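Local coordinates for protein putative NADP oxidoreductase BF3122 (Bacteroides fragilis, PDB 3D1L) that is a putative NADP-dependent oxidoreductase that probably binds its dinucleotide cofactor through an N-terminal Rossmann-type domain, at residues E9-V14 and K32-V37. Sequence-based numbering, arbitrary orientation.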
loop_
_atom_site.group_PDB
_atom_site.type_symbol
_atom_site.label_atom_id
_atom_site.label_comp_id
_atom_site.label_asym_id
_atom_site.label_seq_id
_atom_site.Cartn_x
_atom_site.Cartn_y
_atom_site.Cartn_z
ATOM N N GLU B 9 33.643 9.816 9.940
ATOM C CA GLU B 9 33.538 8.537 9.223
ATOM C C GLU B 9 34.570 7.522 9.727
ATOM O O GLU B 9 34.468 6.327 9.408
ATOM C CB GLU B 9 33.690 8.733 7.704
ATOM C CG GLU B 9 32.397 9.014 6.925
ATOM C CD GLU B 9 31.865 10.435 7.115
ATOM O OE1 GLU B 9 31.714 10.863 8.277
ATOM O OE2 GLU B 9 31.579 11.133 6.109
ATOM N N ASP B 10 35.559 7.990 10.494
ATOM C CA ASP B 10 36.543 7.093 11.116
ATOM C C ASP B 10 36.060 6.404 12.408
ATOM O O ASP B 10 36.791 5.613 12.972
ATOM C CB ASP B 10 37.871 7.810 11.370
ATOM C CG ASP B 10 38.502 8.396 10.083
ATOM O OD1 ASP B 10 38.221 7.909 8.953
ATOM O OD2 ASP B 10 39.292 9.355 10.222
ATOM N N THR B 11 34.837 6.693 12.854
ATOM C CA THR B 11 34.238 6.087 14.050
ATOM C C THR B 11 34.056 4.586 13.844
ATOM O O THR B 11 33.343 4.187 12.920
ATOM C CB THR B 11 32.848 6.699 14.293
ATOM O OG1 THR B 11 32.973 8.109 14.401
ATOM C CG2 THR B 11 32.173 6.152 15.550
ATOM N N PRO B 12 34.718 3.742 14.672
ATOM C CA PRO B 12 34.424 2.310 14.515
ATOM C C PRO B 12 33.100 1.963 15.171
ATOM O O PRO B 12 32.865 2.298 16.333
ATOM C CB PRO B 12 35.603 1.608 15.219
ATOM C CG PRO B 12 36.123 2.604 16.225
ATOM C CD PRO B 12 35.759 3.997 15.699
ATOM N N ILE B 13 32.252 1.295 14.415
ATOM C CA ILE B 13 30.892 0.988 14.848
ATOM C C ILE B 13 30.683 -0.533 14.948
ATOM O O ILE B 13 31.096 -1.266 14.055
ATOM C CB ILE B 13 29.855 1.598 13.848
ATOM C CG1 ILE B 13 30.092 3.121 13.684
ATOM C CG2 ILE B 13 28.428 1.248 14.268
ATOM C CD1 ILE B 13 29.271 3.783 12.604
ATOM N N VAL B 14 30.035 -0.982 16.028
ATOM C CA VAL B 14 29.551 -2.388 16.156
ATOM C C VAL B 14 28.008 -2.426 16.152
ATOM O O VAL B 14 27.343 -1.570 16.774
ATOM C CB VAL B 14 30.129 -3.051 17.422
ATOM C CG1 VAL B 14 29.510 -4.442 17.692
ATOM C CG2 VAL B 14 31.668 -3.151 17.327
ATOM N N LYS B 32 28.149 5.652 3.264
ATOM C CA LYS B 32 28.654 6.985 3.587
ATOM C C LYS B 32 30.103 6.972 4.045
ATOM O O LYS B 32 30.703 8.033 4.297
ATOM C CB LYS B 32 27.762 7.685 4.610
ATOM C CG LYS B 32 26.486 8.228 3.998
ATOM C CD LYS B 32 26.744 9.286 2.899
ATOM C CE LYS B 32 25.469 9.563 2.110
ATOM N NZ LYS B 32 25.613 10.736 1.188
ATOM N N GLY B 33 30.674 5.775 4.134
ATOM C CA GLY B 33 32.098 5.636 4.390
ATOM C C GLY B 33 32.443 5.333 5.827
ATOM O O GLY B 33 33.612 5.365 6.178
ATOM N N PHE B 34 31.435 5.032 6.657
ATOM C CA PHE B 34 31.683 4.627 8.051
ATOM C C PHE B 34 32.246 3.217 8.117
ATOM O O PHE B 34 32.058 2.419 7.198
ATOM C CB PHE B 34 30.419 4.698 8.918
ATOM C CG PHE B 34 30.034 6.091 9.319
ATOM C CD1 PHE B 34 29.247 6.876 8.487
ATOM C CD2 PHE B 34 30.464 6.617 10.541
ATOM C CE1 PHE B 34 28.908 8.176 8.851
ATOM C CE2 PHE B 34 30.132 7.909 10.919
ATOM C CZ PHE B 34 29.351 8.694 10.073
ATOM N N ARG B 35 32.932 2.932 9.218
ATOM C CA ARG B 35 33.590 1.664 9.449
ATOM C C ARG B 35 32.774 0.793 10.412
ATOM O O ARG B 35 32.718 1.043 11.611
ATOM C CB ARG B 35 34.998 1.905 9.989
ATOM C CG ARG B 35 35.819 0.644 10.196
ATOM C CD ARG B 35 37.313 1.003 10.332
ATOM N NE ARG B 35 38.011 0.179 11.329
ATOM C CZ ARG B 35 38.596 0.648 12.439
ATOM N NH1 ARG B 35 38.594 1.949 12.721
ATOM N NH2 ARG B 35 39.198 -0.192 13.274
ATOM N N ILE B 36 32.132 -0.222 9.857
ATOM C CA ILE B 36 31.415 -1.198 10.658
ATOM C C ILE B 36 32.385 -2.343 10.896
ATOM O O ILE B 36 32.714 -3.076 9.963
ATOM C CB ILE B 36 30.097 -1.643 9.947
ATOM C CG1 ILE B 36 29.147 -0.439 9.864
ATOM C CG2 ILE B 36 29.425 -2.746 10.719
ATOM C CD1 ILE B 36 28.652 -0.194 8.511
ATOM N N VAL B 37 32.855 -2.494 12.133
ATOM C CA VAL B 37 33.921 -3.458 12.373
ATOM C C VAL B 37 33.398 -4.884 12.473
ATOM O O VAL B 37 34.063 -5.820 11.995
ATOM C CB VAL B 37 34.858 -3.069 13.559
ATOM C CG1 VAL B 37 35.421 -1.662 13.337
ATOM C CG2 VAL B 37 34.133 -3.132 14.871
#
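Ile13 and Ile36 pair in parallel where strands 12-16 and 35-40 run side by side, their short segments twisted by 49°. Ile13 reaches both ways: its N donates to Arg35 O (2.9 Å) and its O accepts from Val37 N (2.9 Å), and Ile36 CA-H also points at that oxygen. Upstream, Glu9 O, on a 3-10 turn, takes the CA-H of Phe34 at 3.5 Å. Gly33 ends helix 20-31 in a Schellman motif, its positive phi turning the chain toward the strand. Phe34 CG, anti to its carbonyl carbon and beside the backbone N, lets the ring lie against Glu9, whose CA sits over one ring face, offset toward the rim, in a CH-pi contact 4.0 Å from the centroid. Glu9 CG packs against Lys32 O, and the bend at chi2 (75°) turns CD and the carboxylate back to the ring; OE1 comes up to Phe34 CZ at 3.7 Å, the carboxylate tilted 26° from the ring plane. Thr11 CB sits at the ring edge, while Ile13 CD1 approaches Phe34 CD2 obliquely at 3.7 Å. Leu29 of helix 20-31 and Ile155 of helix 146-157 also touch Phe34. On the sheet face of Pro12 and Arg35, Pro12 CB lies over one face of the Arg35 guanidinium, offset toward its rim, and meets Val37 CG1. Val14 CG2 and Val37 CG2 press together at 3.5 Å, tighter than usual for carbon. This is the first beta-alpha-beta unit of a Rossmann-type domain, with strand 71-74 bonded to the other edge of strand 12-16. Two backbone bonds set the strand register, whereas mainly apolar and C-H contacts around Phe34 join the segments leading into the strands, with Arg35 exposed beside Pro12.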